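Local coordinates for protein homocitrate synthase (Sulfolobus acidocaldarius, PDB 6KTQ) that catalyses the condensation of acetyl-CoA with 2-oxoglutarate to give homocitrate, the first step of lysine biosynthesis through alpha-aminoadipate, at residues D170-D175 / V200-P205; M234-V239 / Q267-A272. One frame throughout, in Å; residues are numbered along the deposited sequence.

In the fold
Both contacts belong to the TIM barrel of the catalytic domain and come in series along the chain, contact 1 closing before contact 2 opens. Contact 1 (170-175 with 200-205) pairs the loops that follow the adjacent parallel strands 163-169 and 193-198, on the side of the barrel where 2-oxoglutarate and zinc are bound. Contact 2 (234-239 with 267-272) packs the outer helices 235-244 and 266-277 side by side, both touching strand 249-252. Their centres lie about 17 Å apart, yet they adjoin: the end of 200-205 runs into helix 205-218, and P205 rests on A237 and N238 of helix 235-244. Loop and helix packing thus continue round the barrel from one contact to the other.

Contact 1 of 2, residues D170-D175 / V200-P205; sequences DATRAD and VGVLYP
R173 and T172 meet V200, V202 and L203 in a surface contact between the loops that follow the neighbouring parallel strands 163-169 and 193-198, beside the 2-oxoglutarate pocket of a TIM barrel. The direct touches are van der Waals ones, made by methyls against an arginine and a threonine, and one water bridges the loops. V200 reaches over one face of the R173 guanidinium, with CG2 3.4 Å above the plane and over its centre. D170 holds the same group side-on in a two-pronged salt bridge. R173 NE gives D170 OD1 a nearly straight bond of 2.8 Å (165°), in plane and to the syn lone pair. R173 NH1 reaches D170 OD2 at 3.1 Å from above the carboxylate plane. The arginine chain bends at chi3 (-62°), which turns its head back to D170, just before the 3-10 segment 171-173. An alanine in place of V200 would take away both methyl branches and would probably leave this face of the guanidinium without its apolar cover. V202 CG2 lies 3.8 Å from R173 CG and equally near T172 OG1. T172 CG2 abuts the fork of L203, 3.5 Å from CD2 and as close to CD1. The water donates to D170 OD1 and T172 OG1 and accepts from V200 N at 3.0 Å, linking two side chains of one loop to a backbone amide of the other. D198, at the end of strand 193-198, bonds T172 OG1 and the amides of V202 and L203. D170 OD2 also bonds S131, just before helix 132-138, and L203 touches N238 on helix 235-244.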
loop_
_atom_site.group_PDB
_atom_site.type_symbol
_atom_site.label_atom_id
_atom_site.label_comp_id
_atom_site.label_asym_id
_atom_site.label_seq_id
_atom_site.Cartn_x
_atom_site.Cartn_y
_atom_site.Cartn_z
ATOM N N ASP A 170 -11.397 23.325 4.364
ATOM C CA ASP A 170 -12.556 22.681 3.724
ATOM C C ASP A 170 -12.174 21.918 2.446
ATOM O O ASP A 170 -12.976 21.794 1.507
ATOM C CB ASP A 170 -13.638 23.704 3.421
ATOM C CG ASP A 170 -15.013 23.116 3.369
ATOM O OD1 ASP A 170 -15.259 22.005 3.881
ATOM O OD2 ASP A 170 -15.896 23.768 2.804
ATOM N N ALA A 171 -10.961 21.401 2.447
ATOM C CA ALA A 171 -10.461 20.576 1.340
ATOM C C ALA A 171 -11.345 19.387 1.077
ATOM O O ALA A 171 -11.496 18.968 -0.073
ATOM C CB ALA A 171 -9.068 20.096 1.644
ATOM N N THR A 172 -11.964 18.843 2.125
ATOM C CA THR A 172 -12.728 17.624 1.976
ATOM C C THR A 172 -14.095 17.857 1.347
ATOM O O THR A 172 -14.762 16.899 1.045
ATOM C CB THR A 172 -12.846 16.875 3.317
ATOM O OG1 THR A 172 -13.548 17.692 4.266
ATOM C CG2 THR A 172 -11.444 16.570 3.859
ATOM N N ARG A 173 -14.509 19.111 1.125
ATOM C CA ARG A 173 -15.694 19.395 0.338
ATOM C C ARG A 173 -15.379 20.230 -0.916
ATOM O O ARG A 173 -16.272 20.704 -1.588
ATOM C CB ARG A 173 -16.757 20.085 1.190
ATOM C CG ARG A 173 -17.241 19.240 2.373
ATOM C CD ARG A 173 -18.387 19.910 3.112
ATOM N NE ARG A 173 -17.966 21.196 3.671
ATOM C CZ ARG A 173 -18.756 22.066 4.286
ATOM N NH1 ARG A 173 -18.248 23.216 4.729
ATOM N NH2 ARG A 173 -20.030 21.800 4.480
ATOM N N ALA A 174 -14.113 20.403 -1.205
ATOM C CA ALA A 174 -13.667 21.170 -2.344
ATOM C C ALA A 174 -13.703 20.338 -3.612
ATOM O O ALA A 174 -13.628 19.118 -3.571
ATOM C CB ALA A 174 -12.257 21.675 -2.124
ATOM N N ASP A 175 -13.780 21.034 -4.741
ATOM C CA ASP A 175 -13.589 20.409 -6.057
ATOM C C ASP A 175 -12.194 19.781 -6.090
ATOM O O ASP A 175 -11.200 20.462 -5.881
ATOM C CB ASP A 175 -13.730 21.476 -7.154
ATOM C CG ASP A 175 -13.554 20.885 -8.556
ATOM O OD1 ASP A 175 -12.414 20.526 -8.936
ATOM O OD2 ASP A 175 -14.573 20.713 -9.217
ATOM N N VAL A 200 -15.210 20.202 8.532
ATOM C CA VAL A 200 -16.519 19.897 9.121
ATOM C C VAL A 200 -16.712 18.405 9.412
ATOM O O VAL A 200 -17.821 17.960 9.656
ATOM C CB VAL A 200 -17.685 20.459 8.287
ATOM C CG1 VAL A 200 -17.595 21.979 8.225
ATOM C CG2 VAL A 200 -17.744 19.867 6.875
ATOM N N GLY A 201 -15.627 17.638 9.334
ATOM C CA GLY A 201 -15.609 16.262 9.827
ATOM C C GLY A 201 -16.414 15.279 8.989
ATOM O O GLY A 201 -16.997 14.341 9.528
ATOM N N VAL A 202 -16.401 15.472 7.673
ATOM C CA VAL A 202 -17.257 14.697 6.755
ATOM C C VAL A 202 -16.498 13.640 5.952
ATOM O O VAL A 202 -17.082 12.966 5.105
ATOM C CB VAL A 202 -18.021 15.615 5.787
ATOM C CG1 VAL A 202 -19.071 16.422 6.537
ATOM C CG2 VAL A 202 -17.072 16.503 4.978
ATOM N N LEU A 203 -15.220 13.463 6.229
ATOM C CA LEU A 203 -14.467 12.398 5.568
ATOM C C LEU A 203 -14.991 11.028 6.007
ATOM O O LEU A 203 -15.314 10.834 7.186
ATOM C CB LEU A 203 -13.006 12.497 5.966
ATOM C CG LEU A 203 -11.885 12.766 4.974
ATOM C CD1 LEU A 203 -12.245 13.166 3.547
ATOM C CD2 LEU A 203 -10.807 13.611 5.617
ATOM N N TYR A 204 -15.069 10.088 5.062
ATOM C CA TYR A 204 -15.324 8.681 5.379
ATOM C C TYR A 204 -13.987 7.960 5.323
ATOM O O TYR A 204 -13.272 8.069 4.325
ATOM C CB TYR A 204 -16.335 8.063 4.396
ATOM C CG TYR A 204 -16.768 6.703 4.858
ATOM C CD1 TYR A 204 -17.756 6.562 5.826
ATOM C CD2 TYR A 204 -16.148 5.552 4.371
ATOM C CE1 TYR A 204 -18.111 5.306 6.317
ATOM C CE2 TYR A 204 -16.503 4.294 4.832
ATOM C CZ TYR A 204 -17.506 4.173 5.802
ATOM O OH TYR A 204 -17.899 2.931 6.278
ATOM N N PRO A 205 -13.634 7.206 6.371
ATOM C CA PRO A 205 -12.282 6.647 6.498
ATOM C C PRO A 205 -11.698 5.938 5.261
ATOM O O PRO A 205 -10.560 6.204 4.905
ATOM C CB PRO A 205 -12.435 5.664 7.661
ATOM C CG PRO A 205 -13.406 6.378 8.555
ATOM C CD PRO A 205 -14.425 6.954 7.594
HETATM O O HOH W 1 -14.477 19.984 5.634
#

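Contact 2 of 2, residues M234-V239 / Q267-A272; sequences MAVANV and QVVAAA
V236 points into the hollow formed by V268, V269 and A272, the main bump in this apolar packing of two outer helices of the TIM barrel. Its two methyls divide the work. CG2 meets V268 CG1 at 3.8 Å, the two side chains crossing at about a right angle, and stands more loosely, at 4.3 Å, from V269 CG2. CG1 is directed at the A272 side of the hollow, where CB lies 4.2 Å away. The first torsion of V236 (chi1 174°) sets CG1 opposite the backbone N and CG2 beside it, which spreads the methyls over residues one turn apart on the facing helix. One turn further along its own helix, V239 supplies the second bump. Its CG2 comes within 3.8 Å of V269 CG2 and also approaches V269 CG1, so that this methyl rests against the fork of the valine. V269 CG2 is thus shared, close to V239 and more loosely to V236. No hydrogen bond links the segments; the joining is by van der Waals packing of apolar side chains, and 185 Å² is buried in all. The short helix axes come no nearer than 9.9 Å and cross at -45°, a spacing that fits mainly valine side chains meeting between them, and the backbones are closest at V236 and V269, with their CA atoms 5.9 Å apart. Beneath the pair, V239 and V269 both touch I250 of strand 249-252, which closes the inner side of the packing. Helix 205-218 flanks 234-239 through P205, and helix 287-298 flanks 267-272 through L287 and A291.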
loop_
_atom_site.group_PDB
_atom_site.type_symbol
_atom_site.label_atom_id
_atom_site.label_comp_id
_atom_site.label_asym_id
_atom_site.label_seq_id
_atom_site.Cartn_x
_atom_site.Cartn_y
_atom_site.Cartn_z
ATOM N N MET A 234 -15.776 10.516 13.680
ATOM C CA MET A 234 -14.848 9.687 12.966
ATOM C C MET A 234 -13.472 10.266 12.807
ATOM O O MET A 234 -12.705 9.763 12.008
ATOM C CB MET A 234 -15.457 9.259 11.644
ATOM C CG MET A 234 -16.594 8.276 11.918
ATOM S SD MET A 234 -17.030 7.254 10.537
ATOM C CE MET A 234 -17.885 8.396 9.453
ATOM N N ALA A 235 -13.129 11.275 13.608
ATOM C CA ALA A 235 -11.807 11.894 13.530
ATOM C C ALA A 235 -10.667 10.895 13.682
ATOM O O ALA A 235 -9.721 10.908 12.886
ATOM C CB ALA A 235 -11.671 13.024 14.574
ATOM N N VAL A 236 -10.729 10.025 14.700
ATOM C CA VAL A 236 -9.640 9.065 14.934
ATOM C C VAL A 236 -9.482 8.110 13.743
ATOM O O VAL A 236 -8.380 7.844 13.273
ATOM C CB VAL A 236 -9.850 8.238 16.220
ATOM C CG1 VAL A 236 -8.776 7.157 16.355
ATOM C CG2 VAL A 236 -9.821 9.168 17.433
ATOM N N ALA A 237 -10.595 7.591 13.278
ATOM C CA ALA A 237 -10.552 6.640 12.180
ATOM C C ALA A 237 -10.017 7.322 10.919
ATOM O O ALA A 237 -9.323 6.703 10.133
ATOM C CB ALA A 237 -11.935 6.098 11.940
ATOM N N ASN A 238 -10.353 8.597 10.731
ATOM C CA ASN A 238 -9.876 9.332 9.580
ATOM C C ASN A 238 -8.375 9.611 9.625
ATOM O O ASN A 238 -7.646 9.484 8.593
ATOM C CB ASN A 238 -10.686 10.626 9.371
ATOM C CG ASN A 238 -12.030 10.385 8.761
ATOM O OD1 ASN A 238 -13.028 11.030 9.127
ATOM N ND2 ASN A 238 -12.078 9.524 7.762
ATOM N N VAL A 239 -7.849 9.927 10.797
ATOM C CA VAL A 239 -6.418 10.188 10.862
ATOM C C VAL A 239 -5.592 8.905 10.651
ATOM O O VAL A 239 -4.513 8.966 9.992
ATOM C CB VAL A 239 -5.966 10.983 12.122
ATOM C CG1 VAL A 239 -6.774 12.264 12.264
ATOM C CG2 VAL A 239 -6.011 10.167 13.384
ATOM N N GLN A 267 -4.723 11.407 22.977
ATOM C CA GLN A 267 -4.588 10.167 23.743
ATOM C C GLN A 267 -5.173 8.969 22.997
ATOM O O GLN A 267 -4.625 7.870 23.074
ATOM C CB GLN A 267 -5.161 10.289 25.149
ATOM C CG GLN A 267 -6.619 10.708 25.240
ATOM C CD GLN A 267 -6.769 12.200 25.478
ATOM O OE1 GLN A 267 -6.530 13.011 24.590
ATOM N NE2 GLN A 267 -7.193 12.559 26.668
ATOM N N VAL A 268 -6.248 9.191 22.253
ATOM C CA VAL A 268 -6.905 8.117 21.532
ATOM C C VAL A 268 -6.110 7.779 20.274
ATOM O O VAL A 268 -5.849 6.620 20.010
ATOM C CB VAL A 268 -8.369 8.446 21.180
ATOM C CG1 VAL A 268 -9.079 7.221 20.636
ATOM C CG2 VAL A 268 -9.117 8.944 22.411
ATOM N N VAL A 269 -5.693 8.805 19.541
ATOM C CA VAL A 269 -4.854 8.634 18.349
ATOM C C VAL A 269 -3.579 7.863 18.682
ATOM O O VAL A 269 -3.188 6.921 17.971
ATOM C CB VAL A 269 -4.536 9.996 17.704
ATOM C CG1 VAL A 269 -3.473 9.849 16.642
ATOM C CG2 VAL A 269 -5.788 10.581 17.105
ATOM N N ALA A 270 -2.918 8.251 19.764
ATOM C CA ALA A 270 -1.672 7.624 20.154
ATOM C C ALA A 270 -1.865 6.131 20.478
ATOM O O ALA A 270 -1.089 5.283 20.047
ATOM C CB ALA A 270 -1.071 8.351 21.351
ATOM N N ALA A 271 -2.929 5.826 21.205
ATOM C CA ALA A 271 -3.267 4.468 21.532
ATOM C C ALA A 271 -3.627 3.664 20.286
ATOM O O ALA A 271 -3.219 2.518 20.171
ATOM C CB ALA A 271 -4.436 4.437 22.502
ATOM N N ALA A 272 -4.413 4.250 19.381
ATOM C CA ALA A 272 -4.854 3.522 18.188
ATOM C C ALA A 272 -3.646 3.254 17.256
ATOM O O ALA A 272 -3.546 2.175 16.659
ATOM C CB ALA A 272 -5.976 4.259 17.482
#